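Local coordinates for glycoside Hydrolase (Bacteroides uniformis, PDB 5TA0), which probably hydrolyses agarose chains as a family 86 glycoside hydrolase, and binds the agarose-derived octasaccharide neoagarooctaose in its barrel domain, at residues 78-84 / 133-139; 320-326 / 364-370; 440-445 / 515-521; 33-37 / 423-427. All blocks are in the same frame, centred on the assembly; numbering follows the deposited sequence. Where two conformers were deposited one is given.

Contacts 1 and 2 belong to one parallel eight-stranded barrel, and they illustrate how a sugar-binding pocket is built on the ends of paired strands. Their centres lie 11 Å apart, and Y366 OH of contact 2 reaches N135 O of contact 1 at 2.7 Å, probably as a hydrogen bond. R83 and E84 from contact 1, with Q325 and F370 from contact 2, line the glycan pocket at the strand ends. Contacts 3 and 4, centres 14 Å apart, lie in the beta-sheet region beside the barrel, built from chain before and after it. There V440 N meets T423 O at 2.8 Å, joining neighbouring strands. Contacts 2 and 4 stay about 8 Å apart at their nearest atoms.

Contact 1 of 4, residues 78-84 / 133-139; sequences DVYVGRE and YSNLILC. With EDO (1,2-ethanediol), chain S.
Y80 and Y133 share one first torsion, chi1 -63° and -64°, with CG opposite the carbonyl carbon, and this brings the two rings together at the N-terminal end of the strand pair. They meet at an oblique tilt: CD1 of Y133 sits over one face of the Y80 ring, 3.7 Å from Y80 CE2. D78 OD1 comes in at the edge of the Y133 ring, in its plane, and a water links it to Y133 OH. The other oxygen, OD2, is paired with R45.

Further along, the strands run parallel. Y133 O receives V81 N at 3.0 Å, and V81 O receives N135 N at 2.8 Å. Between V81 and R83 a beta bulge shifts the register by one, the extra residue lying on the 134-137 side; G82, preceded by a cis peptide, accepts I137 N through its carbonyl at 2.9 Å. The E84 N to I137 O bond, 3.2 Å, resumes the pairing.

R83 stretches out with CG anti to its backbone N (chi1 -179°). Its CD passes I137 CG2 at 3.9 Å, a methyl that also meets the edge of the guanidinium. E199 pairs with NE, while H52 and N202 bond the terminal nitrogens, which fixes the rotation of the group beside the bound anhydrogalactose. Two adjacent parallel strands joined through helices, with pocket residues at their C-terminal ends, are the beta-alpha-beta arrangement of an (alpha/beta) barrel.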
# COMPACT_ATOMS: atom_id res chain seq x y z
N ASP A 78 11.96 -9.23 13.06
CA ASP A 78 10.58 -8.88 13.48
C ASP A 78 9.73 -8.47 12.28
O ASP A 78 9.28 -7.33 12.14
CB ASP A 78 10.56 -7.81 14.57
CG ASP A 78 9.22 -7.69 15.25
OD1 ASP A 78 8.69 -8.72 15.67
OD2 ASP A 78 8.72 -6.58 15.44
N VAL A 79 9.52 -9.46 11.43
CA VAL A 79 8.85 -9.30 10.14
C VAL A 79 7.58 -10.13 10.13
O VAL A 79 7.61 -11.28 10.54
CB VAL A 79 9.76 -9.70 8.97
CG1 VAL A 79 9.04 -9.53 7.63
CG2 VAL A 79 11.05 -8.90 9.00
N TYR A 80 6.49 -9.55 9.62
CA TYR A 80 5.17 -10.18 9.68
C TYR A 80 4.72 -10.71 8.31
O TYR A 80 5.29 -10.38 7.26
CB TYR A 80 4.17 -9.17 10.30
CG TYR A 80 4.58 -8.85 11.72
CD1 TYR A 80 5.62 -7.95 12.01
CD2 TYR A 80 3.99 -9.53 12.79
CE1 TYR A 80 6.04 -7.77 13.33
CE2 TYR A 80 4.42 -9.34 14.10
CZ TYR A 80 5.44 -8.47 14.35
OH TYR A 80 5.88 -8.31 15.66
N VAL A 81 3.69 -11.54 8.35
CA VAL A 81 3.08 -12.13 7.15
C VAL A 81 1.57 -12.02 7.32
O VAL A 81 1.11 -11.77 8.44
CB VAL A 81 3.54 -13.58 6.91
CG1 VAL A 81 5.04 -13.63 6.67
CG2 VAL A 81 3.17 -14.48 8.05
N GLY A 82 0.77 -12.18 6.27
CA GLY A 82 1.17 -12.46 4.88
C GLY A 82 -0.06 -12.58 4.01
O GLY A 82 -1.15 -12.11 4.36
N ARG A 83 0.12 -13.20 2.85
CA ARG A 83 -0.95 -13.35 1.86
C ARG A 83 -0.70 -14.62 1.11
O ARG A 83 0.46 -15.00 0.89
CB ARG A 83 -0.97 -12.14 0.90
CG ARG A 83 -2.05 -12.15 -0.18
CD ARG A 83 -2.20 -10.75 -0.73
NE ARG A 83 -3.24 -10.56 -1.75
CZ ARG A 83 -3.06 -10.62 -3.07
NH1 ARG A 83 -4.06 -10.28 -3.88
NH2 ARG A 83 -1.91 -10.96 -3.59
N GLU A 84 -1.77 -15.33 0.72
CA GLU A 84 -1.61 -16.60 0.03
C GLU A 84 -2.83 -16.92 -0.82
O GLU A 84 -3.96 -16.88 -0.34
CB GLU A 84 -1.33 -17.74 1.02
CG GLU A 84 -0.36 -18.81 0.53
CD GLU A 84 -0.93 -19.79 -0.47
OE1 GLU A 84 -0.21 -20.13 -1.43
OE2 GLU A 84 -2.07 -20.26 -0.30
N TYR A 133 3.15 -14.03 14.39
CA TYR A 133 3.62 -13.14 13.33
C TYR A 133 2.71 -13.09 12.08
O TYR A 133 3.02 -12.41 11.12
CB TYR A 133 5.04 -13.55 12.88
CG TYR A 133 6.09 -13.40 13.96
CD1 TYR A 133 6.73 -12.19 14.15
CD2 TYR A 133 6.46 -14.47 14.75
CE1 TYR A 133 7.71 -12.03 15.12
CE2 TYR A 133 7.45 -14.34 15.72
CZ TYR A 133 8.07 -13.11 15.90
OH TYR A 133 9.05 -12.97 16.85
N SER A 134 1.59 -13.80 12.10
CA SER A 134 0.78 -14.02 10.92
C SER A 134 -0.62 -13.48 11.05
O SER A 134 -1.35 -13.79 12.02
CB SER A 134 0.74 -15.52 10.65
OG SER A 134 0.00 -15.79 9.46
N ASN A 135 -1.02 -12.66 10.08
CA ASN A 135 -2.40 -12.21 9.92
C ASN A 135 -2.68 -12.34 8.43
O ASN A 135 -2.23 -11.53 7.62
CB ASN A 135 -2.56 -10.79 10.41
CG ASN A 135 -4.01 -10.32 10.44
OD1 ASN A 135 -4.91 -11.09 10.15
ND2 ASN A 135 -4.23 -9.08 10.81
N LEU A 136 -3.35 -13.41 8.06
CA LEU A 136 -3.43 -13.77 6.64
C LEU A 136 -4.42 -12.96 5.85
O LEU A 136 -5.59 -12.81 6.25
CB LEU A 136 -3.76 -15.26 6.49
CG LEU A 136 -3.77 -15.83 5.07
CD1 LEU A 136 -2.37 -15.82 4.51
CD2 LEU A 136 -4.37 -17.23 5.07
N ILE A 137 -3.96 -12.49 4.69
CA ILE A 137 -4.83 -12.04 3.62
C ILE A 137 -5.05 -13.21 2.67
O ILE A 137 -4.12 -13.71 2.06
CB ILE A 137 -4.21 -10.85 2.81
CG1 ILE A 137 -3.77 -9.73 3.75
CG2 ILE A 137 -5.18 -10.37 1.74
CD1 ILE A 137 -2.93 -8.67 3.07
N LEU A 138 -6.30 -13.65 2.58
CA LEU A 138 -6.70 -14.69 1.64
C LEU A 138 -7.31 -14.02 0.39
O LEU A 138 -8.00 -13.03 0.50
CB LEU A 138 -7.70 -15.62 2.33
CG LEU A 138 -8.16 -16.86 1.54
CD1 LEU A 138 -6.99 -17.75 1.12
CD2 LEU A 138 -9.15 -17.69 2.35
N CYS A 139 -7.02 -14.58 -0.78
CA CYS A 139 -7.57 -14.09 -2.03
C CYS A 139 -7.61 -15.20 -3.04
O CYS A 139 -6.77 -16.12 -2.99
CB CYS A 139 -6.71 -12.93 -2.55
SG CYS A 139 -7.34 -12.04 -4.00
C1 EDO S . -3.27 -5.62 10.16
O1 EDO S . -3.83 -5.85 11.46
C2 EDO S . -1.84 -6.10 10.16
O2 EDO S . -1.69 -7.37 10.78
O HOH W 1 10.52 -10.72 16.73

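Contact 2 of 4, residues 320-326 / 364-370; sequences PLMISQY and ICYAMPF. With GAL (beta-D-galactopyranose), chain C; AAL (3,6-anhydro-alpha-L-galactopyranose), chain B.
The carbonyl oxygen of A367 is gripped twice: N50 ND2 bonds it, and a water donates to it at 2.7 Å. That water in turn accepts the hydroxyl proton of Y326, also at 2.7 Å, so the phenol is tied to the neighbouring strand through one solvent molecule. Y326 reaches this place because CG stands between the backbone N and the carbonyl carbon (chi1 74°), which swings the ring across to the other strand. P369 CA then lies over one ring face, 4.0 Å from the centroid, as a CH-pi contact, while the edge meets the backbone at A367 C. M353, L354 and F357 of helix 340-358 pack on the same tyrosine.

Parallel strand pairing carries the rest. I323 N bonds Y366 O, and M368 N approaches I323 O at 2.8 Å almost head-on to the carbonyl. Past the corner at Q325, F370 N bonds Y326 O at 2.9 Å. On the face opposite I323 and A367, M322 lies alongside Y366, its CE 4.0 Å from Y366 CB.

At the C-terminal ends, the Q325 amide is stacked on the F370 ring with planes 23° apart, and Q325 CG comes within 3.8 Å of F370 CD1. Q325 is probably the glutamine engineered in place of a glutamate. GAL O6 approaches the edge of the F370 ring, and F370 CZ is 3.8 Å from AAL O5. The last two strands of the barrel, with helix 340-358 between them, thus form a beta-alpha-beta unit whose C-terminal rim lines the sugar-binding cleft.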
# COMPACT_ATOMS: atom_id res chain seq x y z
N PRO A 320 -11.80 1.38 5.19
CA PRO A 320 -10.39 0.99 5.37
C PRO A 320 -9.79 0.53 4.03
O PRO A 320 -10.46 -0.18 3.28
CB PRO A 320 -10.44 -0.15 6.37
CG PRO A 320 -11.74 0.02 7.11
CD PRO A 320 -12.69 0.64 6.11
N LEU A 321 -8.56 0.94 3.78
CA LEU A 321 -7.88 0.64 2.51
C LEU A 321 -6.74 -0.35 2.74
O LEU A 321 -5.89 -0.13 3.63
CB LEU A 321 -7.33 1.92 1.88
CG LEU A 321 -6.63 1.77 0.52
CD1 LEU A 321 -7.61 1.34 -0.56
CD2 LEU A 321 -5.95 3.08 0.12
N MET A 322 -6.72 -1.40 1.94
CA MET A 322 -5.64 -2.35 1.88
C MET A 322 -4.86 -2.15 0.60
O MET A 322 -5.45 -1.93 -0.46
CB MET A 322 -6.23 -3.76 1.89
CG MET A 322 -5.24 -4.86 1.57
SD MET A 322 -5.96 -6.52 1.63
CE MET A 322 -6.25 -6.67 3.39
N ILE A 323 -3.55 -2.25 0.69
CA ILE A 323 -2.67 -2.28 -0.49
C ILE A 323 -1.97 -3.63 -0.46
O ILE A 323 -0.93 -3.79 0.17
CB ILE A 323 -1.72 -1.07 -0.58
CG1 ILE A 323 -2.49 0.26 -0.42
CG2 ILE A 323 -1.03 -1.04 -1.93
CD1 ILE A 323 -2.49 0.79 0.98
N SER A 324 -2.56 -4.65 -1.11
CA SER A 324 -2.09 -6.00 -0.88
C SER A 324 -0.87 -6.40 -1.71
O SER A 324 -0.29 -7.45 -1.47
CB SER A 324 -3.19 -7.02 -1.07
OG SER A 324 -3.83 -6.90 -2.31
N GLN A 325 -0.52 -5.57 -2.69
CA GLN A 325 0.76 -5.66 -3.43
C GLN A 325 1.20 -4.25 -3.79
O GLN A 325 0.41 -3.50 -4.37
CB GLN A 325 0.62 -6.42 -4.75
CG GLN A 325 0.30 -7.91 -4.63
CD GLN A 325 0.10 -8.59 -5.97
OE1 GLN A 325 0.62 -8.13 -7.03
NE2 GLN A 325 -0.63 -9.68 -5.96
N TYR A 326 2.45 -3.91 -3.50
CA TYR A 326 3.01 -2.64 -3.96
C TYR A 326 4.50 -2.73 -4.10
O TYR A 326 5.14 -3.59 -3.49
CB TYR A 326 2.63 -1.48 -3.04
CG TYR A 326 3.33 -1.38 -1.70
CD1 TYR A 326 4.46 -0.58 -1.55
CD2 TYR A 326 2.81 -1.99 -0.56
CE1 TYR A 326 5.09 -0.42 -0.33
CE2 TYR A 326 3.45 -1.85 0.69
CZ TYR A 326 4.55 -1.03 0.79
OH TYR A 326 5.19 -0.81 2.00
N ILE A 364 -5.67 3.02 6.60
CA ILE A 364 -5.01 1.89 5.93
C ILE A 364 -5.01 0.70 6.87
O ILE A 364 -4.52 0.80 7.99
CB ILE A 364 -3.60 2.25 5.42
CG1 ILE A 364 -3.79 3.21 4.24
CG2 ILE A 364 -2.79 1.00 5.08
CD1 ILE A 364 -2.58 3.63 3.51
N CYS A 365 -5.61 -0.40 6.43
CA CYS A 365 -5.70 -1.57 7.29
C CYS A 365 -4.54 -2.53 7.11
O CYS A 365 -4.30 -3.41 7.94
CB CYS A 365 -7.03 -2.30 7.13
SG CYS A 365 -7.42 -2.93 5.48
N TYR A 366 -3.81 -2.42 5.99
CA TYR A 366 -2.72 -3.36 5.67
C TYR A 366 -2.03 -2.86 4.41
O TYR A 366 -2.73 -2.47 3.46
CB TYR A 366 -3.31 -4.75 5.37
CG TYR A 366 -2.60 -5.97 5.94
CD1 TYR A 366 -3.34 -7.05 6.38
CD2 TYR A 366 -1.22 -6.05 6.01
CE1 TYR A 366 -2.73 -8.18 6.86
CE2 TYR A 366 -0.59 -7.17 6.52
CZ TYR A 366 -1.34 -8.25 6.92
OH TYR A 366 -0.67 -9.37 7.38
N ALA A 367 -0.72 -2.86 4.37
CA ALA A 367 0.02 -2.52 3.16
C ALA A 367 1.15 -3.53 3.06
O ALA A 367 1.94 -3.65 4.03
CB ALA A 367 0.54 -1.10 3.20
N MET A 368 1.24 -4.26 1.95
CA MET A 368 2.17 -5.39 1.85
C MET A 368 3.08 -5.25 0.65
O MET A 368 2.63 -5.37 -0.50
CB MET A 368 1.38 -6.70 1.77
CG MET A 368 2.19 -7.99 1.82
SD MET A 368 1.16 -9.43 2.18
CE MET A 368 0.83 -9.14 3.92
N PRO A 369 4.38 -5.00 0.89
CA PRO A 369 5.30 -4.98 -0.25
C PRO A 369 5.26 -6.30 -1.00
O PRO A 369 5.19 -7.37 -0.38
CB PRO A 369 6.65 -4.79 0.40
CG PRO A 369 6.41 -4.25 1.76
CD PRO A 369 5.06 -4.77 2.18
N PHE A 370 5.28 -6.25 -2.33
CA PHE A 370 5.26 -7.47 -3.11
C PHE A 370 6.66 -8.06 -3.20
O PHE A 370 7.45 -7.77 -4.09
CB PHE A 370 4.61 -7.33 -4.48
CG PHE A 370 4.41 -8.66 -5.13
CD1 PHE A 370 3.64 -9.64 -4.50
CD2 PHE A 370 5.05 -8.99 -6.32
CE1 PHE A 370 3.47 -10.89 -5.06
CE2 PHE A 370 4.86 -10.23 -6.90
CZ PHE A 370 4.08 -11.19 -6.26
C1 GAL C . 1.35 -9.55 -11.44
C2 GAL C . 0.44 -10.32 -10.49
C3 GAL C . 1.17 -11.21 -9.51
C4 GAL C . 2.44 -11.82 -10.08
C5 GAL C . 3.27 -10.84 -10.85
C6 GAL C . 4.55 -11.41 -11.49
O2 GAL C . -0.34 -9.40 -9.73
O3 GAL C . 0.21 -12.24 -9.22
O4 GAL C . 2.05 -12.90 -10.95
O5 GAL C . 2.43 -10.36 -11.90
O6 GAL C . 5.50 -11.91 -10.52
C1 AAL B . 0.26 -12.72 -7.88
C2 AAL B . -1.07 -13.44 -7.57
C3 AAL B . -0.89 -14.59 -6.59
C4 AAL B . 0.22 -15.50 -7.08
C5 AAL B . 1.40 -14.62 -6.82
C6 AAL B . 1.09 -14.08 -5.46
O2 AAL B . -1.66 -13.99 -8.75
O3 AAL B . -0.34 -14.06 -5.38
O4 AAL B . 0.29 -16.65 -6.22
O5 AAL B . 1.43 -13.53 -7.75
O HOH W 2 2.37 -8.10 -1.60
O HOH W 3 3.97 -1.80 4.15

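Contact 3 of 4, residues 440-445 / 515-521; sequences VDGKNV and FDRKVKI. With GOL (glycerol), chain Y.
V445 CG2 is the meeting point of the apolar first shell: it touches F515 CE2 and V519 CG2, each at 3.8 Å, and the V519 and V445 side chains cross at about a right angle. Beside them V440 CG1 packs on V519 CB, and I521 CD1 reaches V440 CB tip to tip at 3.9 Å. Replacing F515 by an alanine would probably open a gap beside V445 CG2 and also withdraw the ring that L31 and T466 lean on.

Backbone bonds hold this cluster in place. F515 N bonds K443 O at 2.9 Å, and the same oxygen lies at the edge of the F515 ring. G442 O accepts V519 N from above the carbonyl plane, at 3.0 Å, and a water bridges it to V519 O. Outside these, the K443 side chain stays extended beyond CG, with CG 3.8 Å from K518 N, and ends in a weak bond from NZ to D516 O.

Furthest out is the tight turn that presents these carbonyls: D441 and N444 bond each other through both backbone N-H groups, and G442 takes the positive phi. This is a two-residue beta hairpin with a type II' turn, linking strands 434-441 and 444-451 of the porphyranase-type beta-sandwich domain.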
# COMPACT_ATOMS: atom_id res chain seq x y z
N VAL A 440 9.04 7.21 18.71
CA VAL A 440 9.77 7.19 19.98
C VAL A 440 9.41 5.93 20.77
O VAL A 440 8.25 5.72 21.12
CB VAL A 440 9.38 8.40 20.84
CG1 VAL A 440 10.02 8.31 22.23
CG2 VAL A 440 9.77 9.72 20.16
N ASP A 441 10.40 5.09 20.99
CA ASP A 441 10.25 3.87 21.76
C ASP A 441 11.13 3.94 22.99
O ASP A 441 12.27 3.50 22.97
CB ASP A 441 10.65 2.65 20.94
CG ASP A 441 10.47 1.33 21.70
OD1 ASP A 441 9.54 1.24 22.51
OD2 ASP A 441 11.21 0.39 21.43
N GLY A 442 10.58 4.52 24.05
CA GLY A 442 11.33 4.65 25.32
C GLY A 442 12.53 5.57 25.17
O GLY A 442 12.37 6.76 24.97
N LYS A 443 13.72 4.97 25.24
CA LYS A 443 14.99 5.69 25.09
C LYS A 443 15.42 5.86 23.64
O LYS A 443 16.37 6.60 23.35
CB LYS A 443 16.10 4.93 25.85
CG LYS A 443 15.75 4.64 27.30
CD LYS A 443 16.89 4.06 28.11
CE LYS A 443 16.43 3.80 29.54
NZ LYS A 443 17.56 3.55 30.48
N ASN A 444 14.75 5.16 22.73
CA ASN A 444 15.12 5.16 21.32
C ASN A 444 14.18 5.99 20.47
O ASN A 444 12.96 5.93 20.67
CB ASN A 444 15.12 3.74 20.78
CG ASN A 444 16.24 2.92 21.37
OD1 ASN A 444 17.40 3.29 21.26
ND2 ASN A 444 15.90 1.81 21.98
N VAL A 445 14.75 6.76 19.56
CA VAL A 445 13.96 7.56 18.61
C VAL A 445 14.43 7.22 17.21
O VAL A 445 15.62 7.26 16.94
CB VAL A 445 14.11 9.07 18.85
CG1 VAL A 445 13.18 9.86 17.93
CG2 VAL A 445 13.81 9.39 20.30
N PHE A 515 18.97 7.63 23.91
CA PHE A 515 19.11 8.56 25.04
C PHE A 515 19.36 7.82 26.35
O PHE A 515 19.04 6.65 26.49
CB PHE A 515 17.84 9.42 25.15
CG PHE A 515 17.71 10.42 24.04
CD1 PHE A 515 18.22 11.70 24.16
CD2 PHE A 515 17.07 10.07 22.84
CE1 PHE A 515 18.09 12.62 23.14
CE2 PHE A 515 16.95 10.99 21.82
CZ PHE A 515 17.46 12.27 21.94
N ASP A 516 19.97 8.54 27.30
CA ASP A 516 20.24 8.02 28.64
C ASP A 516 18.95 7.50 29.33
O ASP A 516 18.94 6.47 29.98
CB ASP A 516 20.78 9.15 29.57
CG ASP A 516 22.13 9.74 29.14
OD1 ASP A 516 23.07 8.98 28.93
OD2 ASP A 516 22.27 11.01 29.11
N ARG A 517 17.88 8.27 29.20
CA ARG A 517 16.60 7.93 29.83
C ARG A 517 15.47 8.06 28.82
O ARG A 517 15.67 8.61 27.72
CB ARG A 517 16.35 8.83 31.03
CG ARG A 517 17.34 8.58 32.17
CD ARG A 517 16.96 9.35 33.42
NE ARG A 517 15.77 8.79 34.06
CZ ARG A 517 15.00 9.44 34.94
NH1 ARG A 517 15.25 10.69 35.28
NH2 ARG A 517 13.94 8.82 35.44
N LYS A 518 14.29 7.58 29.19
CA LYS A 518 13.15 7.61 28.26
C LYS A 518 12.81 9.05 27.86
O LYS A 518 12.84 9.96 28.66
CB LYS A 518 11.95 6.91 28.87
CG LYS A 518 12.14 5.41 29.02
CD LYS A 518 10.84 4.70 29.38
CE LYS A 518 10.96 3.20 29.20
NZ LYS A 518 9.65 2.52 29.45
N VAL A 519 12.48 9.23 26.58
CA VAL A 519 12.11 10.53 26.05
C VAL A 519 10.72 10.90 26.54
O VAL A 519 9.81 10.10 26.46
CB VAL A 519 12.14 10.48 24.49
CG1 VAL A 519 11.52 11.73 23.87
CG2 VAL A 519 13.57 10.28 24.03
N LYS A 520 10.56 12.14 27.00
CA LYS A 520 9.30 12.65 27.53
C LYS A 520 8.47 13.27 26.41
O LYS A 520 8.92 14.21 25.76
CB LYS A 520 9.56 13.69 28.63
N ILE A 521 7.27 12.74 26.21
CA ILE A 521 6.35 13.25 25.21
C ILE A 521 5.28 14.00 25.98
O ILE A 521 4.53 13.35 26.71
CB ILE A 521 5.76 12.12 24.33
CG1 ILE A 521 6.90 11.38 23.60
CG2 ILE A 521 4.75 12.70 23.34
CD1 ILE A 521 6.46 10.21 22.74
C1 GOL Y . 13.91 5.18 32.45
O1 GOL Y . 13.58 6.54 32.19
C2 GOL Y . 15.02 5.08 33.49
O2 GOL Y . 15.71 3.82 33.37
C3 GOL Y . 14.44 5.13 34.89
O3 GOL Y . 15.51 5.09 35.84
O HOH W 4 9.61 7.43 25.72

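Contact 4 of 4, residues 33-37 / 423-427; sequences VKHKL and TRVET. With SO4 (sulfate ion), chain D.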
# COMPACT_ATOMS: atom_id res chain seq x y z
N VAL A 33 6.46 15.99 20.85
CA VAL A 33 5.13 16.29 20.30
C VAL A 33 4.56 15.05 19.63
O VAL A 33 5.01 14.70 18.53
CB VAL A 33 5.17 17.47 19.31
CG1 VAL A 33 3.77 17.82 18.81
CG2 VAL A 33 5.85 18.68 19.96
N LYS A 34 3.60 14.40 20.28
CA LYS A 34 2.92 13.26 19.69
C LYS A 34 2.16 13.67 18.44
O LYS A 34 1.52 14.71 18.42
CB LYS A 34 1.95 12.67 20.71
CG LYS A 34 1.31 11.34 20.30
CD LYS A 34 0.63 10.67 21.48
CE LYS A 34 -0.54 11.45 22.02
NZ LYS A 34 -0.99 10.84 23.30
N HIS A 35 2.24 12.86 17.39
CA HIS A 35 1.40 13.06 16.18
C HIS A 35 0.29 12.01 16.20
O HIS A 35 0.54 10.84 15.93
CB HIS A 35 2.27 12.93 14.93
CG HIS A 35 1.54 13.20 13.64
ND1 HIS A 35 2.21 13.46 12.46
CD2 HIS A 35 0.22 13.27 13.33
CE1 HIS A 35 1.35 13.66 11.49
NE2 HIS A 35 0.13 13.54 11.98
N LYS A 36 -0.91 12.45 16.55
CA LYS A 36 -2.10 11.60 16.63
C LYS A 36 -2.90 11.76 15.35
O LYS A 36 -3.05 12.88 14.83
CB LYS A 36 -2.96 12.01 17.83
CG LYS A 36 -4.14 11.08 18.09
CD LYS A 36 -4.75 11.28 19.47
CE LYS A 36 -5.29 12.69 19.62
NZ LYS A 36 -6.08 12.78 20.87
N LEU A 37 -3.43 10.65 14.85
CA LEU A 37 -4.27 10.66 13.64
C LEU A 37 -5.38 9.68 13.89
O LEU A 37 -5.15 8.48 13.98
CB LEU A 37 -3.42 10.29 12.43
CG LEU A 37 -4.12 10.20 11.07
CD1 LEU A 37 -4.83 11.49 10.68
CD2 LEU A 37 -3.13 9.80 9.99
N THR A 423 5.83 5.57 19.60
CA THR A 423 4.82 6.62 19.49
C THR A 423 5.26 7.62 18.44
O THR A 423 6.41 8.12 18.47
CB THR A 423 4.64 7.33 20.85
OG1 THR A 423 4.16 6.38 21.81
CG2 THR A 423 3.71 8.49 20.75
N ARG A 424 4.37 7.92 17.49
CA ARG A 424 4.69 8.85 16.43
C ARG A 424 4.84 10.26 16.99
O ARG A 424 4.01 10.69 17.81
CB ARG A 424 3.59 8.85 15.38
CG ARG A 424 3.96 9.50 14.06
CD ARG A 424 2.81 9.39 13.07
NE ARG A 424 3.13 9.97 11.78
CZ ARG A 424 2.21 10.40 10.91
NH1 ARG A 424 0.91 10.33 11.19
NH2 ARG A 424 2.60 10.96 9.77
N VAL A 425 5.85 10.98 16.50
CA VAL A 425 6.08 12.35 16.90
C VAL A 425 6.21 13.23 15.68
O VAL A 425 6.49 12.76 14.56
CB VAL A 425 7.29 12.51 17.87
CG1 VAL A 425 6.98 11.83 19.18
CG2 VAL A 425 8.58 11.98 17.23
N GLU A 426 6.00 14.52 15.88
CA GLU A 426 5.99 15.47 14.78
C GLU A 426 7.35 15.66 14.11
O GLU A 426 8.36 15.84 14.78
CB GLU A 426 5.50 16.82 15.25
CG GLU A 426 5.29 17.75 14.08
CD GLU A 426 5.28 19.21 14.41
OE1 GLU A 426 5.65 19.63 15.52
OE2 GLU A 426 4.89 19.94 13.47
N THR A 427 7.32 15.67 12.78
CA THR A 427 8.46 16.07 11.97
C THR A 427 7.99 17.07 10.93
O THR A 427 6.83 17.05 10.53
CB THR A 427 9.12 14.89 11.24
OG1 THR A 427 8.16 14.24 10.39
CG2 THR A 427 9.71 13.91 12.23
S SO4 D . -3.86 13.30 23.99
O1 SO4 D . -4.11 13.15 25.43
O2 SO4 D . -3.88 14.72 23.62
O3 SO4 D . -2.50 12.83 23.73
O4 SO4 D . -4.88 12.52 23.32
O HOH W 5 -0.34 9.11 13.82
O HOH W 6 4.55 14.63 11.59
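The imidazole of H35 and the guanidinium of R424 lie flat on one another, centres 3.6 Å apart and planes at 14°, with NH1 over the middle of the ring. L37 CD2 sits at the guanidinium edge, where a water also joins R424 NH1 to H35 O. The stack marks a junction of two beta sheets: 34-37 is an outermost strand of a five-stranded sheet, and it runs at 107° to 423-427, part of the nine-stranded sheet.

K34 and V425 form one antiparallel, non-hydrogen-bonded pair. On its two flanks E426 N bonds V33 O and H35 N bonds R424 O, both at 2.8 Å, the latter from above the carbonyl plane.

Each stacked group has a fixed partner: E527 bonds H35 NE2 and D437 pairs with R424 NE. H35 ND1 and T427 N share a water. A leucine in place of R424 is likely to leave D437 without its charge mate and strip the imidazole of the flat group stacked on one of its faces.

K34 bends round to a sulfate, probably from the crystallisation liquor and also held by T524. Nearer the backbone, K34 CG touches T423 CG2 at 3.8 Å.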